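Side-chain contacts in transcriptional regulator, MarR family (Silicibacter pomeroyi DSS-3, PDB 3BJ6), which probably acts as a dimeric MarR-family transcription factor, binding DNA through a winged helix-turn-helix to regulate genes: residues E36-G41 / T109-D114; A44-L49 / E105-A110. All coordinates share one frame; numbering follows the deposited sequence. Where two conformers were deposited one is given.

Contact 1 (E36-G41 / T109-D114); sequences EGVTVG and TAIRAD
Val38, whose side chain meets Ile111 across the contact, has its carbonyl oxygen held by the hydroxyl of Thr33, and its backbone N bonds back to the Thr33 carbonyl. The Val38 side chain points to the helix, and CG2 comes within 3.5 Å of Ile111 CD1, the tip of a side chain that reaches across with its chi2 extended. Glu36 lies alongside. Its CG packs 3.8 Å from Ile111 CG1, the two chains running past each other in opposite directions. CG stands beside the backbone N, and a bend at chi2 (-69°) lays the carboxylate flat over Ala110 CB, its face to the methyl, with Glu36 CD and OE1 each 3.7 Å away. The touch there is van der Waals. Cut back to an alanine, Glu36 would keep only the CB touch on Ile111 and would probably leave the Ala110 methyl without the carboxylate that covers it. Gly37, with positive phi, is the C-prime residue of a Schellman motif closing helix 18-35. Thr39 then N-caps helix 40-51, with Gln42 OE1 returning a bond to Thr39 N, and the whole connection packs on helix 102-123 of the MarR fold.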
ATOM      1  N   GLU A  36      20.824  12.056  -1.877  1.00 18.16           N
ATOM      2  CA  GLU A  36      21.578  11.921  -3.157  1.00 19.18           C
ATOM      3  C   GLU A  36      21.035  12.797  -4.273  1.00 18.45           C
ATOM      4  O   GLU A  36      21.371  12.606  -5.452  1.00 18.79           O
ATOM      5  CB  GLU A  36      21.593  10.446  -3.608  1.00 19.78           C
ATOM      6  CG  GLU A  36      22.232   9.524  -2.559  1.00 22.92           C
ATOM      7  CD  GLU A  36      23.752   9.736  -2.402  1.00 26.10           C
ATOM      8  OE1 GLU A  36      24.267   9.451  -1.305  1.00 27.26           O
ATOM      9  OE2 GLU A  36      24.422  10.175  -3.360  1.00 26.09           O
ATOM     10  N   GLY A  37      20.163  13.746  -3.913  1.00 18.10           N
ATOM     11  CA  GLY A  37      19.676  14.735  -4.859  1.00 15.98           C
ATOM     12  C   GLY A  37      18.561  14.288  -5.777  1.00 16.87           C
ATOM     13  O   GLY A  37      18.337  14.924  -6.826  1.00 16.61           O
ATOM     14  N   VAL A  38      17.863  13.201  -5.434  1.00 15.99           N
ATOM     15  CA  VAL A  38      16.797  12.722  -6.319  1.00 15.96           C
ATOM     16  C   VAL A  38      15.504  12.442  -5.542  1.00 16.52           C
ATOM     17  O   VAL A  38      15.531  12.309  -4.332  1.00 16.22           O
ATOM     18  CB  VAL A  38      17.228  11.465  -7.165  1.00 16.33           C
ATOM     19  CG1 VAL A  38      18.554  11.766  -7.981  1.00 15.68           C
ATOM     20  CG2 VAL A  38      17.374  10.218  -6.290  1.00 14.62           C
ATOM     21  N   THR A  39      14.389  12.379  -6.258  1.00 16.47           N
ATOM     22  CA  THR A  39      13.082  12.085  -5.689  1.00 17.01           C
ATOM     23  C   THR A  39      12.820  10.576  -5.690  1.00 16.73           C
ATOM     24  O   THR A  39      13.588   9.798  -6.283  1.00 15.71           O
ATOM     25  CB  THR A  39      11.956  12.756  -6.521  1.00 17.67           C
ATOM     26  OG1 THR A  39      11.927  12.179  -7.822  1.00 17.23           O
ATOM     27  CG2 THR A  39      12.156  14.284  -6.628  1.00 16.46           C
ATOM     28  N   VAL A  40      11.714  10.163  -5.052  1.00 16.95           N
ATOM     29  CA  VAL A  40      11.318   8.745  -5.003  1.00 17.30           C
ATOM     30  C   VAL A  40      10.984   8.218  -6.392  1.00 17.30           C
ATOM     31  O   VAL A  40      11.348   7.087  -6.736  1.00 15.96           O
ATOM     32  CB  VAL A  40      10.126   8.506  -4.041  1.00 18.42           C
ATOM     33  CG1 VAL A  40       9.784   7.006  -3.914  1.00 18.52           C
ATOM     34  CG2 VAL A  40      10.468   9.028  -2.683  1.00 20.57           C
ATOM     35  N   GLY A  41      10.283   9.041  -7.174  1.00 16.99           N
ATOM     36  CA  GLY A  41       9.926   8.671  -8.550  1.00 17.87           C
ATOM     37  C   GLY A  41      11.198   8.495  -9.386  1.00 18.13           C
ATOM     38  O   GLY A  41      11.312   7.537 -10.129  1.00 18.41           O
ATOM     39  N   THR A 109      23.331   3.189  -6.605  1.00 18.68           N
ATOM     40  CA  THR A 109      24.151   2.315  -5.765  1.00 18.76           C
ATOM     41  C   THR A 109      24.159   2.803  -4.330  1.00 18.39           C
ATOM     42  O   THR A 109      24.007   2.006  -3.394  1.00 18.25           O
ATOM     43  CB  THR A 109      25.605   2.237  -6.291  1.00 18.75           C
ATOM     44  OG1 THR A 109      25.575   1.695  -7.617  1.00 21.80           O
ATOM     45  CG2 THR A 109      26.482   1.342  -5.431  1.00 20.45           C
ATOM     46  N   ALA A 110      24.371   4.107  -4.168  1.00 17.53           N
ATOM     47  CA  ALA A 110      24.412   4.732  -2.843  1.00 18.23           C
ATOM     48  C   ALA A 110      23.058   4.622  -2.152  1.00 17.90           C
ATOM     49  O   ALA A 110      22.975   4.268  -0.970  1.00 18.01           O
ATOM     50  CB  ALA A 110      24.854   6.212  -2.938  1.00 17.53           C
ATOM     51  N   ILE A 111      21.992   4.910  -2.879  1.00 18.23           N
ATOM     52  CA  ILE A 111      20.649   4.810  -2.300  1.00 18.10           C
ATOM     53  C   ILE A 111      20.358   3.372  -1.803  1.00 18.94           C
ATOM     54  O   ILE A 111      19.899   3.158  -0.667  1.00 18.64           O
ATOM     55  CB  ILE A 111      19.577   5.290  -3.339  1.00 18.40           C
ATOM     56  CG1 ILE A 111      19.669   6.824  -3.537  1.00 16.07           C
ATOM     57  CG2 ILE A 111      18.159   4.888  -2.881  1.00 18.59           C
ATOM     58  CD1 ILE A 111      18.847   7.378  -4.770  1.00 17.96           C
ATOM     59  N   ARG A 112      20.660   2.400  -2.654  1.00 18.97           N
ATOM     60  CA  ARG A 112      20.409   0.991  -2.346  1.00 20.79           C
ATOM     61  C   ARG A 112      21.222   0.509  -1.153  1.00 20.26           C
ATOM     62  O   ARG A 112      20.699  -0.218  -0.328  1.00 20.33           O
ATOM     63  CB  ARG A 112      20.649   0.113  -3.583  1.00 20.62           C
ATOM     64  CG  ARG A 112      19.625   0.403  -4.727  1.00 25.03           C
ATOM     65  CD  ARG A 112      18.137   0.135  -4.324  1.00 28.54           C
ATOM     66  NE  ARG A 112      17.997  -1.297  -4.112  1.00 30.94           N
ATOM     67  CZ  ARG A 112      17.593  -1.886  -2.989  1.00 31.40           C
ATOM     68  NH1 ARG A 112      17.584  -3.216  -2.949  1.00 33.14           N
ATOM     69  NH2 ARG A 112      17.177  -1.179  -1.926  1.00 29.32           N
ATOM     70  N   ALA A 113      22.483   0.944  -1.045  1.00 20.22           N
ATOM     71  CA  ALA A 113      23.342   0.546   0.073  1.00 19.71           C
ATOM     72  C   ALA A 113      22.757   1.078   1.366  1.00 20.53           C
ATOM     73  O   ALA A 113      22.720   0.371   2.369  1.00 21.58           O
ATOM     74  CB  ALA A 113      24.772   1.063  -0.118  1.00 19.66           C
ATOM     75  N   ASP A 114      22.285   2.321   1.341  1.00 19.57           N
ATOM     76  CA  ASP A 114      21.695   2.937   2.528  1.00 20.46           C
ATOM     77  C   ASP A 114      20.384   2.232   2.946  1.00 18.97           C
ATOM     78  O   ASP A 114      20.170   1.945   4.114  1.00 19.46           O
ATOM     79  CB  ASP A 114      21.448   4.428   2.239  1.00 20.25           C
ATOM     80  CG  ASP A 114      20.733   5.129   3.377  1.00 23.91           C
ATOM     81  OD1 ASP A 114      21.172   4.972   4.530  1.00 26.05           O
ATOM     82  OD2 ASP A 114      19.745   5.851   3.118  1.00 27.87           O
TER

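Contact 2 (A44-L49 / E105-A110)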
ATOM      1  N   ALA A  44      12.902   5.250  -8.601  1.00 16.09           N
ATOM      2  CA  ALA A  44      12.219   4.085  -9.196  1.00 16.94           C
ATOM      3  C   ALA A  44      12.746   3.863 -10.629  1.00 17.83           C
ATOM      4  O   ALA A  44      13.038   2.732 -11.022  1.00 19.10           O
ATOM      5  CB  ALA A  44      10.674   4.316  -9.230  1.00 16.73           C
ATOM      6  N   ILE A  45      12.886   4.942 -11.392  1.00 17.16           N
ATOM      7  CA  ILE A  45      13.406   4.845 -12.779  1.00 17.13           C
ATOM      8  C   ILE A  45      14.889   4.431 -12.793  1.00 17.23           C
ATOM      9  O   ILE A  45      15.285   3.584 -13.601  1.00 16.93           O
ATOM     10  CB  ILE A  45      13.146   6.145 -13.605  1.00 17.02           C
ATOM     11  CG1 ILE A  45      11.738   6.090 -14.256  1.00 17.83           C
ATOM     12  CG2 ILE A  45      14.169   6.348 -14.738  1.00 17.37           C
ATOM     13  CD1 ILE A  45      10.648   6.073 -13.253  1.00 19.87           C
ATOM     14  N   LEU A  46      15.717   5.021 -11.915  1.00 16.62           N
ATOM     15  CA  LEU A  46      17.128   4.603 -11.839  1.00 16.80           C
ATOM     16  C   LEU A  46      17.242   3.131 -11.477  1.00 17.03           C
ATOM     17  O   LEU A  46      18.079   2.392 -12.016  1.00 17.10           O
ATOM     18  CB  LEU A  46      17.914   5.477 -10.828  1.00 16.84           C
ATOM     19  CG  LEU A  46      17.892   6.998 -11.107  1.00 16.80           C
ATOM     20  CD1 LEU A  46      18.623   7.763  -9.966  1.00 18.69           C
ATOM     21  CD2 LEU A  46      18.548   7.312 -12.469  1.00 14.61           C
ATOM     22  N   GLU A  47      16.414   2.691 -10.544  1.00 17.45           N
ATOM     23  CA  GLU A  47      16.441   1.277 -10.147  1.00 18.41           C
ATOM     24  C   GLU A  47      16.032   0.402 -11.311  1.00 18.09           C
ATOM     25  O   GLU A  47      16.692  -0.584 -11.584  1.00 18.10           O
ATOM     26  CB  GLU A  47      15.556   1.009  -8.924  1.00 18.04           C
ATOM     27  CG  GLU A  47      15.463  -0.484  -8.561  1.00 22.77           C
ATOM     28  CD  GLU A  47      14.561  -0.770  -7.334  1.00 22.92           C
ATOM     29  OE1 GLU A  47      13.515  -0.082  -7.145  1.00 22.18           O
ATOM     30  OE2 GLU A  47      14.876  -1.734  -6.606  1.00 22.81           O
ATOM     31  N   GLY A  48      14.958   0.773 -12.009  1.00 18.02           N
ATOM     32  CA  GLY A  48      14.541   0.034 -13.206  1.00 19.25           C
ATOM     33  C   GLY A  48      15.639  -0.100 -14.260  1.00 19.62           C
ATOM     34  O   GLY A  48      15.860  -1.187 -14.779  1.00 19.50           O
ATOM     35  N   LEU A  49      16.362   0.989 -14.546  1.00 18.49           N
ATOM     36  CA  LEU A  49      17.446   0.945 -15.535  1.00 18.59           C
ATOM     37  C   LEU A  49      18.690   0.216 -15.028  1.00 20.09           C
ATOM     38  O   LEU A  49      19.464  -0.321 -15.822  1.00 20.52           O
ATOM     39  CB  LEU A  49      17.807   2.355 -16.025  1.00 17.92           C
ATOM     40  CG  LEU A  49      16.655   2.953 -16.847  1.00 16.42           C
ATOM     41  CD1 LEU A  49      16.852   4.480 -17.108  1.00 16.38           C
ATOM     42  CD2 LEU A  49      16.477   2.220 -18.195  1.00 14.84           C
ATOM     43  N   GLU A 105      24.458   5.763 -12.002  0.50 21.11           N
ATOM     44  CA  GLU A 105      24.936   4.524 -11.412  0.50 21.51           C
ATOM     45  C   GLU A 105      25.428   4.702  -9.959  0.50 20.65           C
ATOM     46  O   GLU A 105      25.089   3.903  -9.085  0.50 20.06           O
ATOM     47  CB  GLU A 105      26.044   3.948 -12.307  0.50 22.51           C
ATOM     48  CG  GLU A 105      26.492   2.537 -11.958  0.50 25.58           C
ATOM     49  CD  GLU A 105      27.055   1.766 -13.164  0.50 28.89           C
ATOM     50  OE1 GLU A 105      27.084   0.518 -13.098  0.50 31.50           O
ATOM     51  OE2 GLU A 105      27.450   2.393 -14.171  0.50 28.27           O
ATOM     52  N   ALA A 106      26.210   5.755  -9.713  1.00 19.92           N
ATOM     53  CA  ALA A 106      26.720   6.069  -8.361  1.00 19.43           C
ATOM     54  C   ALA A 106      25.552   6.381  -7.396  1.00 19.35           C
ATOM     55  O   ALA A 106      25.521   5.889  -6.273  1.00 19.39           O
ATOM     56  CB  ALA A 106      27.719   7.220  -8.396  1.00 19.08           C
ATOM     57  N   ILE A 107      24.607   7.198  -7.857  1.00 18.40           N
ATOM     58  CA  ILE A 107      23.461   7.584  -7.047  1.00 18.35           C
ATOM     59  C   ILE A 107      22.598   6.363  -6.651  1.00 18.21           C
ATOM     60  O   ILE A 107      22.318   6.161  -5.473  1.00 16.86           O
ATOM     61  CB  ILE A 107      22.635   8.657  -7.760  1.00 17.63           C
ATOM     62  CG1 ILE A 107      23.383   9.992  -7.624  1.00 18.84           C
ATOM     63  CG2 ILE A 107      21.231   8.751  -7.134  1.00 17.70           C
ATOM     64  CD1 ILE A 107      22.808  11.104  -8.508  1.00 18.86           C
ATOM     65  N   ILE A 108      22.219   5.531  -7.619  1.00 17.87           N
ATOM     66  CA  ILE A 108      21.310   4.405  -7.259  1.00 18.27           C
ATOM     67  C   ILE A 108      22.025   3.366  -6.379  1.00 18.09           C
ATOM     68  O   ILE A 108      21.423   2.807  -5.456  1.00 17.33           O
ATOM     69  CB  ILE A 108      20.528   3.788  -8.491  1.00 18.18           C
ATOM     70  CG1 ILE A 108      19.425   2.837  -8.000  1.00 19.02           C
ATOM     71  CG2 ILE A 108      21.489   3.094  -9.465  1.00 16.69           C
ATOM     72  CD1 ILE A 108      18.314   3.533  -7.188  1.00 19.81           C
ATOM     73  N   THR A 109      23.331   3.189  -6.605  1.00 18.68           N
ATOM     74  CA  THR A 109      24.151   2.315  -5.765  1.00 18.76           C
ATOM     75  C   THR A 109      24.159   2.803  -4.330  1.00 18.39           C
ATOM     76  O   THR A 109      24.007   2.006  -3.394  1.00 18.25           O
ATOM     77  CB  THR A 109      25.605   2.237  -6.291  1.00 18.75           C
ATOM     78  OG1 THR A 109      25.575   1.695  -7.617  1.00 21.80           O
ATOM     79  CG2 THR A 109      26.482   1.342  -5.431  1.00 20.45           C
ATOM     80  N   ALA A 110      24.371   4.107  -4.168  1.00 17.53           N
ATOM     81  CA  ALA A 110      24.412   4.732  -2.843  1.00 18.23           C
ATOM     82  C   ALA A 110      23.058   4.622  -2.152  1.00 17.90           C
ATOM     83  O   ALA A 110      22.975   4.268  -0.970  1.00 18.01           O
ATOM     84  CB  ALA A 110      24.854   6.212  -2.938  1.00 17.53           C
TER
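Ile108 and Leu46 account for most of the surface buried here, with Glu47 adding a smaller share. The two helices cross steeply, at -102° with their segment axes 9.7 Å apart, and Leu46 and Ile108 sit where they come close, their CA atoms 6.2 Å apart. They meet at the base of the side chains, Leu46 CB lying 3.9 Å from Ile108 CB. Ile108 has CG1 anti to its own N (chi1 -169°), which carries that branch across onto the Glu47 backbone; there CG1 rests 3.9 Å from the backbone N of Glu47, and CD1 reaches the Glu47 CB at 4.1 Å. Leu46 sends its CD1 off to one side, where it crosses Ile107 CG2 obliquely at 4.0 Å. Only the root of Glu47 takes part in this apolar patch. Its extended chain leads the carboxylate away, to a salt bridge from OE1 to Arg43 and a hydrogen bond between OE2 and Tyr12 of the second subunit, so the same residue links core packing with the dimer interface. Around the crossing, Leu100 of strand 97-100 touches both Leu46 and Ile108, Ile84 of strand 84-87 lies against Leu46, and one residue earlier on helix 40-51 Ile45 packs on helix 68-80.

Overall arrangement
Contacts 1 and 2 are neighbours, their centres about 7 Å apart, and both join the region of helix 40-51 to helix 102-123. Along the chain the order is 36-41, 44-49, then the overlapping segments 105-110 and 109-114, which share Thr109 and Ala110. Ile107 bridges the two: its CD1 lies 3.7 Å from Glu36 O. Contact 1 packs the turn leading into helix 40-51 on helix 102-123, contact 2 the body of that helix. Helix 40-51, with strand 55-56, helices 57-64 and 68-80 and strands 84-87 and 97-100, makes up the probable DNA-binding winged helix, so both contacts join that unit to the long helix leading toward the C-terminal part of the chain.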